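Local coordinates for protein farnesyl pyrophosphate synthase (Pseudomonas aeruginosa, PDB 3ZOU) that probably condenses geranyl diphosphate with isopentenyl diphosphate to make farnesyl diphosphate, the magnesium-dependent chain elongation of the polyprenyl synthase family, at residues Glu57-Ala62 with Gly198-Ala203; Leu51-Cys56 with Arg65-Ala70; Leu120-Leu125 with Arg144-Ala149. All blocks are in the same frame, centred on the assembly; numbering follows the deposited sequence.

In the fold
From the N terminus, past helices 3-19 and 30-40, the chain reaches helix 47-58, which serves two contacts. Contact 2 (51-56 with 65-70) closes a short loop, folding the start of helix 67-85 back against helix 47-58. Contact 3 (120-125 with 144-149) follows in series and pairs helices 107-126 and 135-149; it meets contact 2 where V124 and L125 pack on A68 and A69. Contact 1 (57-62 with 198-203) closes much later, so its long loop encloses contact 3 but crosses contact 2. It joins the end of helix 47-58 to the turn between helices 171-196 and 202-227, and the G61 N to C56 O approach, a probable hydrogen bond, links contacts 1 and 2.

Contact 1 of 3, residues Glu57-Ala62 with Gly198-Ala203; sequences EALGGA and GRAEPA
The guanidinium of R199 has the carbonyl oxygen of G60 over one face; L59 O and G61 N approach obliquely. Although G60 O is 2.8 Å from R199 NH1, the angle is too poor for a hydrogen bond, so any attraction is probably electrostatic, between the carbonyl dipole and the cation. R199, extended from CG to NE, passes over L59 O, with CD 3.2 Å from it. Beneath it the helix 47-58 ends in a Schellman motif: G60 N hydrogen-bonds to E57 O (2.8 Å), G61 N pairs with C56 O, and G60 is the C-prime residue. Its positive phi (83°) suits glycine, and with no CB, G60 leaves room for R199 NH1. On the apolar side L59, CG anti to its carbonyl carbon, lays CD1 3.9 Å from A200 CA, while the leucine also packs on F277 and L208. A200 meets it with its CA, its CB pointing away and packing on L205, before E201 N-caps helix 202-227. The contact therefore joins two helix-connecting turns at the protein surface, and the positive arginine beside the carbonyls of a helix C-terminus is probably favoured by the helix dipole.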
ATOM      1  N   GLU A  57      -3.615  -2.750  25.655  1.00 14.33           N
ATOM      2  CA  GLU A  57      -3.800  -2.672  27.153  1.00 16.64           C
ATOM      3  C   GLU A  57      -4.723  -3.752  27.671  1.00 17.17           C
ATOM      4  O   GLU A  57      -4.503  -4.311  28.783  1.00 16.13           O
ATOM      5  CB  GLU A  57      -4.278  -1.308  27.600  1.00 19.12           C
ATOM      6  CG  GLU A  57      -3.340  -0.181  27.320  1.00 23.42           C
ATOM      7  CD  GLU A  57      -3.948   1.160  27.860  1.00 28.04           C
ATOM      8  OE1 GLU A  57      -4.612   1.178  28.906  1.00 39.09           O
ATOM      9  OE2 GLU A  57      -3.849   2.190  27.205  1.00 36.56           O
ATOM     10  N   ALA A  58      -5.736  -4.111  26.903  1.00 14.29           N
ATOM     11  CA  ALA A  58      -6.702  -5.122  27.289  1.00 14.19           C
ATOM     12  C   ALA A  58      -6.018  -6.428  27.569  1.00 16.23           C
ATOM     13  O   ALA A  58      -6.496  -7.235  28.391  1.00 19.28           O
ATOM     14  CB  ALA A  58      -7.781  -5.320  26.221  1.00 13.62           C
ATOM     15  N   LEU A  59      -4.908  -6.697  26.853  1.00 15.75           N
ATOM     16  CA  LEU A  59      -4.157  -7.962  27.012  1.00 17.25           C
ATOM     17  C   LEU A  59      -2.951  -7.774  27.888  1.00 16.65           C
ATOM     18  O   LEU A  59      -2.089  -8.649  27.902  1.00 20.98           O
ATOM     19  CB  LEU A  59      -3.708  -8.539  25.647  1.00 16.13           C
ATOM     20  CG  LEU A  59      -4.881  -8.924  24.725  1.00 18.48           C
ATOM     21  CD1 LEU A  59      -4.347  -9.581  23.470  1.00 17.16           C
ATOM     22  CD2 LEU A  59      -5.962  -9.796  25.313  1.00 21.87           C
ATOM     23  N   GLY A  60      -2.894  -6.638  28.576  1.00 17.22           N
ATOM     24  CA  GLY A  60      -1.788  -6.310  29.523  1.00 20.20           C
ATOM     25  C   GLY A  60      -0.518  -5.728  28.943  1.00 22.30           C
ATOM     26  O   GLY A  60       0.506  -5.653  29.658  1.00 23.23           O
ATOM     27  N   GLY A  61      -0.520  -5.323  27.663  1.00 20.04           N
ATOM     28  CA  GLY A  61       0.660  -4.694  27.090  1.00 20.23           C
ATOM     29  C   GLY A  61       0.773  -3.236  27.395  1.00 18.31           C
ATOM     30  O   GLY A  61      -0.212  -2.546  27.482  1.00 18.79           O
ATOM     31  N   ALA A  62       1.989  -2.736  27.592  1.00 21.25           N
ATOM     32  CA  ALA A  62       2.174  -1.306  27.744  1.00 22.84           C
ATOM     33  C   ALA A  62       1.770  -0.647  26.396  1.00 23.28           C
ATOM     34  O   ALA A  62       2.191  -1.133  25.361  1.00 20.58           O
ATOM     35  CB  ALA A  62       3.628  -0.992  28.065  1.00 24.35           C
ATOM     36  N   GLY A 198       2.126  -8.666  22.857  1.00 16.91           N
ATOM     37  CA  GLY A 198       3.033  -9.787  23.112  1.00 19.89           C
ATOM     38  C   GLY A 198       2.347 -10.922  23.857  1.00 21.36           C
ATOM     39  O   GLY A 198       2.996 -11.927  24.127  1.00 25.34           O
ATOM     40  N   ARG A 199       1.041 -10.786  24.130  1.00 23.61           N
ATOM     41  CA  ARG A 199       0.268 -11.735  24.942  1.00 26.62           C
ATOM     42  C   ARG A 199      -0.986 -12.174  24.222  1.00 26.66           C
ATOM     43  O   ARG A 199      -1.957 -12.627  24.849  1.00 31.82           O
ATOM     44  CB  ARG A 199      -0.062 -11.115  26.306  1.00 29.56           C
ATOM     45  CG  ARG A 199       1.166 -10.551  27.009  1.00 33.83           C
ATOM     46  CD  ARG A 199       0.953  -9.645  28.243  1.00 42.71           C
ATOM     47  NE  ARG A 199       2.229  -8.989  28.603  1.00 50.23           N
ATOM     48  CZ  ARG A 199       2.432  -8.251  29.699  1.00 59.22           C
ATOM     49  NH1 ARG A 199       1.457  -8.074  30.594  1.00 63.53           N
ATOM     50  NH2 ARG A 199       3.623  -7.691  29.910  1.00 57.82           N
ATOM     51  N   ALA A 200      -0.984 -12.089  22.897  1.00 22.69           N
ATOM     52  CA  ALA A 200      -2.121 -12.501  22.157  1.00 24.72           C
ATOM     53  C   ALA A 200      -2.194 -14.014  22.280  1.00 28.10           C
ATOM     54  O   ALA A 200      -1.181 -14.674  22.433  1.00 33.25           O
ATOM     55  CB  ALA A 200      -2.006 -12.048  20.741  1.00 24.46           C
ATOM     56  N   GLU A 201      -3.393 -14.538  22.325  1.00 22.66           N
ATOM     57  CA  GLU A 201      -3.612 -15.924  21.970  1.00 22.58           C
ATOM     58  C   GLU A 201      -4.897 -16.105  21.268  1.00 22.88           C
ATOM     59  O   GLU A 201      -5.680 -15.181  21.181  1.00 19.51           O
ATOM     60  CB  GLU A 201      -3.396 -16.859  23.143  1.00 31.26           C
ATOM     61  CG  GLU A 201      -3.811 -16.339  24.436  1.00 30.27           C
ATOM     62  CD  GLU A 201      -5.310 -16.242  24.540  1.00 39.42           C
ATOM     63  OE1 GLU A 201      -6.087 -16.989  23.836  1.00 37.70           O
ATOM     64  OE2 GLU A 201      -5.693 -15.416  25.384  1.00 40.25           O
ATOM     65  N   PRO A 202      -5.130 -17.274  20.655  1.00 20.08           N
ATOM     66  CA  PRO A 202      -6.302 -17.363  19.794  1.00 20.14           C
ATOM     67  C   PRO A 202      -7.650 -17.048  20.408  1.00 17.75           C
ATOM     68  O   PRO A 202      -8.422 -16.416  19.787  1.00 19.66           O
ATOM     69  CB  PRO A 202      -6.262 -18.799  19.247  1.00 20.18           C
ATOM     70  CG  PRO A 202      -4.821 -19.107  19.287  1.00 21.46           C
ATOM     71  CD  PRO A 202      -4.208 -18.418  20.490  1.00 21.59           C
ATOM     72  N   ALA A 203      -7.930 -17.540  21.631  1.00 16.70           N
ATOM     73  CA  ALA A 203      -9.211 -17.252  22.201  1.00 15.94           C
ATOM     74  C   ALA A 203      -9.349 -15.746  22.458  1.00 14.21           C
ATOM     75  O   ALA A 203     -10.428 -15.209  22.244  1.00 15.60           O
ATOM     76  CB  ALA A 203      -9.377 -18.027  23.493  1.00 19.11           C
TER

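Contact 2 of 3, residues Leu51-Cys56 with Arg65-Ala70; sequences LAYAAC and RADAAA
Two consecutive helices of the all-helical polyprenyl synthase fold meet here, 47-58 running into 67-85 through a short connection. Alanines let the backbones close up: A52 and A70 have CA atoms 5.6 Å apart, and the methyl A52 CB rests 4.3 Å from A69 CB. A66, at the N-cap position of the second helix, offers only a methyl, which sits 3.9 Å from C56 CB. C56 turns its SG anti to the backbone N (chi1 -180°), a slim group that touches both A66 CB and R65 CB. The Y53 ring lies against the start of the second helix, with A70 CB obliquely placed 3.7 Å from CZ and A66 CB, also oblique, near CD1. Tyrosine suits this place because its length carries a hydroxyl past the apolar methyls to an acid in the first turn of the next helix. R13 of helix 3-19 forms a salt bridge with D67 OD1, the oxygen that also accepts from Y53, so one carboxylate atom is gripped twice, which would be expected to keep the acid ionised. Y53 OH donates to D67 OD1 at 2.8 Å, meeting it from above the carboxylate plane, with ring and carboxylate planes 87° apart.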
ATOM      1  N   LEU A  51      -8.311   2.233  19.433  1.00  9.80           N
ATOM      2  CA  LEU A  51      -8.589   0.829  19.440  1.00 10.96           C
ATOM      3  C   LEU A  51      -7.313   0.012  19.585  1.00 11.13           C
ATOM      4  O   LEU A  51      -7.295  -1.017  20.264  1.00 10.10           O
ATOM      5  CB  LEU A  51      -9.386   0.416  18.191  1.00 10.55           C
ATOM      6  CG  LEU A  51     -10.873   0.814  18.212  1.00 11.07           C
ATOM      7  CD1 LEU A  51     -11.519   0.726  16.841  1.00 12.48           C
ATOM      8  CD2 LEU A  51     -11.646  -0.005  19.237  1.00 12.97           C
ATOM      9  N   ALA A  52      -6.282   0.355  18.795  1.00 11.11           N
ATOM     10  CA  ALA A  52      -4.985  -0.378  18.879  1.00 10.18           C
ATOM     11  C   ALA A  52      -4.405  -0.261  20.293  1.00 10.62           C
ATOM     12  O   ALA A  52      -4.007  -1.259  20.845  1.00 10.71           O
ATOM     13  CB  ALA A  52      -4.019   0.148  17.830  1.00 12.06           C
ATOM     14  N   TYR A  53      -4.346   0.929  20.823  1.00 10.08           N
ATOM     15  CA  TYR A  53      -3.794   1.095  22.198  1.00 11.50           C
ATOM     16  C   TYR A  53      -4.663   0.315  23.172  1.00 12.69           C
ATOM     17  O   TYR A  53      -4.142  -0.376  24.050  1.00 12.50           O
ATOM     18  CB  TYR A  53      -3.789   2.571  22.597  1.00 11.47           C
ATOM     19  CG  TYR A  53      -2.728   3.351  21.858  1.00 11.09           C
ATOM     20  CD1 TYR A  53      -1.391   2.981  21.879  1.00 12.46           C
ATOM     21  CD2 TYR A  53      -3.039   4.518  21.172  1.00 11.96           C
ATOM     22  CE1 TYR A  53      -0.423   3.719  21.243  1.00 14.04           C
ATOM     23  CE2 TYR A  53      -2.073   5.235  20.471  1.00 11.97           C
ATOM     24  CZ  TYR A  53      -0.750   4.856  20.559  1.00 12.77           C
ATOM     25  OH  TYR A  53       0.254   5.565  19.865  1.00 15.03           O
ATOM     26  N   ALA A  54      -5.981   0.416  23.031  1.00 11.78           N
ATOM     27  CA  ALA A  54      -6.878  -0.156  24.049  1.00 10.96           C
ATOM     28  C   ALA A  54      -6.803  -1.663  23.955  1.00 12.54           C
ATOM     29  O   ALA A  54      -6.903  -2.359  24.980  1.00 12.70           O
ATOM     30  CB  ALA A  54      -8.294   0.363  23.926  1.00 12.35           C
ATOM     31  N   ALA A  55      -6.736  -2.253  22.742  1.00 10.70           N
ATOM     32  CA  ALA A  55      -6.611  -3.681  22.639  1.00 12.13           C
ATOM     33  C   ALA A  55      -5.269  -4.178  23.239  1.00 12.83           C
ATOM     34  O   ALA A  55      -5.230  -5.266  23.842  1.00 13.51           O
ATOM     35  CB  ALA A  55      -6.749  -4.119  21.154  1.00 12.15           C
ATOM     36  N   CYS A  56      -4.205  -3.446  22.992  1.00 11.95           N
ATOM     37  CA  CYS A  56      -2.907  -3.785  23.516  1.00 13.91           C
ATOM     38  C   CYS A  56      -3.030  -3.786  25.072  1.00 14.06           C
ATOM     39  O   CYS A  56      -2.647  -4.805  25.688  1.00 15.21           O
ATOM     40  CB  CYS A  56      -1.908  -2.784  23.046  1.00 13.64           C
ATOM     41  SG  CYS A  56      -0.224  -3.077  23.614  1.00 16.17           S
ATOM     42  N   ARG A  65       3.890  -0.109  23.022  1.00 17.12           N
ATOM     43  CA  ARG A  65       4.174  -1.224  22.181  1.00 16.64           C
ATOM     44  C   ARG A  65       3.335  -1.113  20.897  1.00 14.61           C
ATOM     45  O   ARG A  65       3.735  -1.663  19.858  1.00 15.26           O
ATOM     46  CB  ARG A  65       3.864  -2.558  22.819  1.00 16.02           C
ATOM     47  CG  ARG A  65       4.733  -2.804  24.084  1.00 19.00           C
ATOM     48  CD  ARG A  65       4.300  -4.045  24.816  1.00 19.76           C
ATOM     49  NE  ARG A  65       4.452  -5.224  23.993  1.00 19.43           N
ATOM     50  CZ  ARG A  65       5.546  -5.990  23.871  1.00 21.51           C
ATOM     51  NH1 ARG A  65       6.628  -5.755  24.641  1.00 23.49           N
ATOM     52  NH2 ARG A  65       5.542  -7.060  23.080  1.00 19.62           N
ATOM     53  N   ALA A  66       2.185  -0.475  21.018  1.00 14.32           N
ATOM     54  CA  ALA A  66       1.237  -0.394  19.858  1.00 12.67           C
ATOM     55  C   ALA A  66       1.411   0.872  19.037  1.00 13.55           C
ATOM     56  O   ALA A  66       0.589   1.189  18.195  1.00 12.21           O
ATOM     57  CB  ALA A  66      -0.206  -0.515  20.367  1.00 11.72           C
ATOM     58  N   ASP A  67       2.466   1.653  19.318  1.00 13.08           N
ATOM     59  CA  ASP A  67       2.618   2.926  18.546  1.00 12.81           C
ATOM     60  C   ASP A  67       2.639   2.715  17.033  1.00 12.13           C
ATOM     61  O   ASP A  67       1.989   3.468  16.307  1.00 13.30           O
ATOM     62  CB  ASP A  67       3.909   3.664  18.928  1.00 14.33           C
ATOM     63  CG  ASP A  67       3.804   4.410  20.290  1.00 18.15           C
ATOM     64  OD1 ASP A  67       2.719   4.668  20.815  1.00 19.15           O
ATOM     65  OD2 ASP A  67       4.899   4.809  20.837  1.00 21.25           O
ATOM     66  N   ALA A  68       3.397   1.755  16.563  1.00 11.94           N
ATOM     67  CA  ALA A  68       3.480   1.556  15.084  1.00 11.77           C
ATOM     68  C   ALA A  68       2.134   1.092  14.540  1.00 12.93           C
ATOM     69  O   ALA A  68       1.687   1.574  13.493  1.00 12.06           O
ATOM     70  CB  ALA A  68       4.594   0.622  14.723  1.00 12.46           C
ATOM     71  N   ALA A  69       1.486   0.182  15.250  1.00 11.71           N
ATOM     72  CA  ALA A  69       0.122  -0.257  14.913  1.00 10.83           C
ATOM     73  C   ALA A  69      -0.854   0.899  14.795  1.00 10.52           C
ATOM     74  O   ALA A  69      -1.572   0.997  13.789  1.00 10.35           O
ATOM     75  CB  ALA A  69      -0.385  -1.200  15.981  1.00 10.94           C
ATOM     76  N   ALA A  70      -0.853   1.822  15.766  1.00 10.46           N
ATOM     77  CA  ALA A  70      -1.693   2.980  15.811  1.00 11.47           C
ATOM     78  C   ALA A  70      -1.412   3.863  14.586  1.00 11.89           C
ATOM     79  O   ALA A  70      -2.342   4.297  13.927  1.00 11.51           O
ATOM     80  CB  ALA A  70      -1.429   3.720  17.127  1.00 11.46           C
TER

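Contact 3 of 3, residues Leu120-Leu125 with Arg144-Ala149; sequences LAFEVL and RLARAA
From its CB, F122 sends CG anti to the carbonyl carbon (chi1 -66°), and the ring then spans the gap between two helices. Its leading edge does the touching: CE1 lies 3.6 Å from A146 CA and 3.7 Å from A146 CB, and CZ follows at 3.7 Å from A146 CA. A146 N is at the edge in the ring plane, so the phenyl meets the backbone of the partner helix edge-on. Alanine suits the spot, since its one methyl leaves room for the ring to reach the main chain. CE1 also comes 4.2 Å from L145 CG.

The pair belongs to the helical bundle of the polyprenyl synthase fold: segments 120-125 and 144-149 of helices 107-126 and 135-149 run nearly antiparallel (163°), their axes approaching to 11.1 Å. That wide spacing is bridged by large side chains. L145, with CG anti to the backbone N, touches L125 CD1 with its CD2 at 3.7 Å, and the two leucines cross at about a right angle; the branched ends let one methyl from each meet. A121 offers a small methyl 4.5 Å from L145 CD2, and on its other contacts it packs against L75 and I76 of helix 67-85. L145 continues onto L185 of helix 171-196. At the subunit interface the F122 ring stacks with F122 of the second subunit, while A146 packs on E123 of that same neighbouring chain.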
ATOM      1  N   LEU A 120       3.474   4.065   3.264  1.00  8.10           N
ATOM      2  CA  LEU A 120       4.072   4.382   4.570  1.00  8.63           C
ATOM      3  C   LEU A 120       3.520   3.511   5.660  1.00  9.16           C
ATOM      4  O   LEU A 120       4.223   3.192   6.621  1.00  9.71           O
ATOM      5  CB  LEU A 120       3.892   5.824   4.859  1.00  8.19           C
ATOM      6  CG  LEU A 120       4.480   6.417   6.134  1.00  9.03           C
ATOM      7  CD1 LEU A 120       5.967   6.211   6.103  1.00  9.92           C
ATOM      8  CD2 LEU A 120       4.147   7.900   6.165  1.00 10.12           C
ATOM      9  N   ALA A 121       2.227   3.232   5.624  1.00  9.07           N
ATOM     10  CA  ALA A 121       1.589   2.401   6.649  1.00  8.83           C
ATOM     11  C   ALA A 121       2.369   1.087   6.764  1.00  9.45           C
ATOM     12  O   ALA A 121       2.610   0.548   7.858  1.00 10.08           O
ATOM     13  CB  ALA A 121       0.136   2.176   6.364  1.00  8.53           C
ATOM     14  N   PHE A 122       2.655   0.472   5.623  1.00  8.63           N
ATOM     15  CA  PHE A 122       3.332  -0.834   5.545  1.00  9.22           C
ATOM     16  C   PHE A 122       4.812  -0.700   5.918  1.00  9.91           C
ATOM     17  O   PHE A 122       5.340  -1.519   6.662  1.00  9.80           O
ATOM     18  CB  PHE A 122       3.097  -1.500   4.159  1.00  9.61           C
ATOM     19  CG  PHE A 122       1.653  -1.851   3.952  1.00 11.66           C
ATOM     20  CD1 PHE A 122       1.067  -2.844   4.720  1.00 15.38           C
ATOM     21  CD2 PHE A 122       0.873  -1.203   3.052  1.00 13.67           C
ATOM     22  CE1 PHE A 122      -0.270  -3.203   4.492  1.00 16.40           C
ATOM     23  CE2 PHE A 122      -0.457  -1.556   2.831  1.00 14.06           C
ATOM     24  CZ  PHE A 122      -1.029  -2.512   3.602  1.00 16.25           C
ATOM     25  N   GLU A 123       5.436   0.426   5.535  1.00 10.01           N
ATOM     26  CA  GLU A 123       6.790   0.693   5.976  1.00 10.23           C
ATOM     27  C   GLU A 123       6.891   0.739   7.488  1.00 10.15           C
ATOM     28  O   GLU A 123       7.824   0.173   8.043  1.00 12.31           O
ATOM     29  CB  GLU A 123       7.272   2.051   5.385  1.00 11.88           C
ATOM     30  CG  GLU A 123       8.734   2.334   5.741  1.00 12.95           C
ATOM     31  CD  GLU A 123       9.207   3.640   5.167  1.00 17.07           C
ATOM     32  OE1 GLU A 123       8.662   4.201   4.210  1.00 14.46           O
ATOM     33  OE2 GLU A 123      10.161   4.175   5.781  1.00 23.70           O
ATOM     34  N   VAL A 124       5.975   1.437   8.137  1.00 10.99           N
ATOM     35  CA  VAL A 124       6.003   1.611   9.588  1.00 11.86           C
ATOM     36  C   VAL A 124       5.918   0.265  10.299  1.00 12.81           C
ATOM     37  O   VAL A 124       6.595   0.025  11.306  1.00 14.22           O
ATOM     38  CB  VAL A 124       4.905   2.573  10.001  1.00 13.48           C
ATOM     39  CG1 VAL A 124       4.520   2.481  11.447  1.00 17.01           C
ATOM     40  CG2 VAL A 124       5.350   3.973   9.654  1.00 13.30           C
ATOM     41  N   LEU A 125       5.093  -0.649   9.819  1.00 10.54           N
ATOM     42  CA  LEU A 125       4.964  -1.961  10.466  1.00 10.32           C
ATOM     43  C   LEU A 125       6.134  -2.847  10.222  1.00 11.80           C
ATOM     44  O   LEU A 125       6.399  -3.747  11.024  1.00 13.72           O
ATOM     45  CB  LEU A 125       3.668  -2.687  10.027  1.00 11.37           C
ATOM     46  CG  LEU A 125       2.393  -2.068  10.448  1.00 11.38           C
ATOM     47  CD1 LEU A 125       1.219  -2.915   9.920  1.00 12.78           C
ATOM     48  CD2 LEU A 125       2.340  -2.007  11.971  1.00 11.94           C
ATOM     49  N   ARG A 144      -2.234  -8.946   8.327  1.00 10.26           N
ATOM     50  CA  ARG A 144      -3.610  -8.590   8.676  1.00 12.88           C
ATOM     51  C   ARG A 144      -3.967  -7.230   8.144  1.00 12.08           C
ATOM     52  O   ARG A 144      -5.071  -7.002   7.641  1.00 10.69           O
ATOM     53  CB  ARG A 144      -3.780  -8.651  10.190  1.00 16.74           C
ATOM     54  CG  ARG A 144      -3.734 -10.097  10.702  1.00 24.18           C
ATOM     55  CD  ARG A 144      -5.100 -10.726  10.497  1.00 33.46           C
ATOM     56  NE  ARG A 144      -5.182 -12.131  10.780  1.00 43.15           N
ATOM     57  CZ  ARG A 144      -6.341 -12.744  11.028  1.00 44.16           C
ATOM     58  NH1 ARG A 144      -7.491 -12.039  11.081  1.00 42.10           N
ATOM     59  NH2 ARG A 144      -6.340 -14.043  11.273  1.00 47.83           N
ATOM     60  N   LEU A 145      -3.047  -6.272   8.220  1.00 11.23           N
ATOM     61  CA  LEU A 145      -3.357  -4.940   7.723  1.00  9.97           C
ATOM     62  C   LEU A 145      -3.555  -4.949   6.177  1.00 10.01           C
ATOM     63  O   LEU A 145      -4.423  -4.287   5.664  1.00 10.28           O
ATOM     64  CB  LEU A 145      -2.295  -3.942   8.091  1.00 11.49           C
ATOM     65  CG  LEU A 145      -2.745  -2.495   7.770  1.00 13.40           C
ATOM     66  CD1 LEU A 145      -4.046  -2.101   8.419  1.00 14.72           C
ATOM     67  CD2 LEU A 145      -1.684  -1.484   8.177  1.00 16.87           C
ATOM     68  N   ALA A 146      -2.700  -5.687   5.509  1.00  9.23           N
ATOM     69  CA  ALA A 146      -2.786  -5.725   4.007  1.00  9.73           C
ATOM     70  C   ALA A 146      -4.074  -6.361   3.592  1.00  9.85           C
ATOM     71  O   ALA A 146      -4.715  -5.880   2.683  1.00  9.55           O
ATOM     72  CB  ALA A 146      -1.625  -6.484   3.421  1.00 10.97           C
ATOM     73  N   ARG A 147      -4.496  -7.419   4.284  1.00  9.60           N
ATOM     74  CA  ARG A 147      -5.782  -8.061   3.954  1.00 11.15           C
ATOM     75  C   ARG A 147      -6.959  -7.163   4.282  1.00 10.94           C
ATOM     76  O   ARG A 147      -7.909  -7.000   3.488  1.00 12.21           O
ATOM     77  CB  ARG A 147      -5.972  -9.367   4.686  1.00 13.04           C
ATOM     78  CG  ARG A 147      -5.030 -10.452   4.371  1.00 20.90           C
ATOM     79  CD  ARG A 147      -5.385 -11.685   5.241  1.00 25.79           C
ATOM     80  NE  ARG A 147      -4.550 -12.860   4.947  1.00 32.04           N
ATOM     81  CZ  ARG A 147      -4.339 -13.890   5.780  1.00 38.98           C
ATOM     82  NH1 ARG A 147      -4.854 -13.920   7.011  1.00 44.10           N
ATOM     83  NH2 ARG A 147      -3.574 -14.902   5.386  1.00 38.80           N
ATOM     84  N   ALA A 148      -6.869  -6.494   5.423  1.00  9.88           N
ATOM     85  CA  ALA A 148      -7.955  -5.608   5.806  1.00  9.50           C
ATOM     86  C   ALA A 148      -8.073  -4.380   4.960  1.00  9.74           C
ATOM     87  O   ALA A 148      -9.176  -3.803   4.838  1.00 10.85           O
ATOM     88  CB  ALA A 148      -7.762  -5.172   7.255  1.00  9.34           C
ATOM     89  N   ALA A 149      -6.929  -3.849   4.484  1.00  8.80           N
ATOM     90  CA  ALA A 149      -6.911  -2.570   3.737  1.00  8.80           C
ATOM     91  C   ALA A 149      -7.271  -2.816   2.266  1.00  8.29           C
ATOM     92  O   ALA A 149      -7.695  -1.838   1.608  1.00  9.02           O
ATOM     93  CB  ALA A 149      -5.579  -1.930   3.789  1.00 10.32           C
TER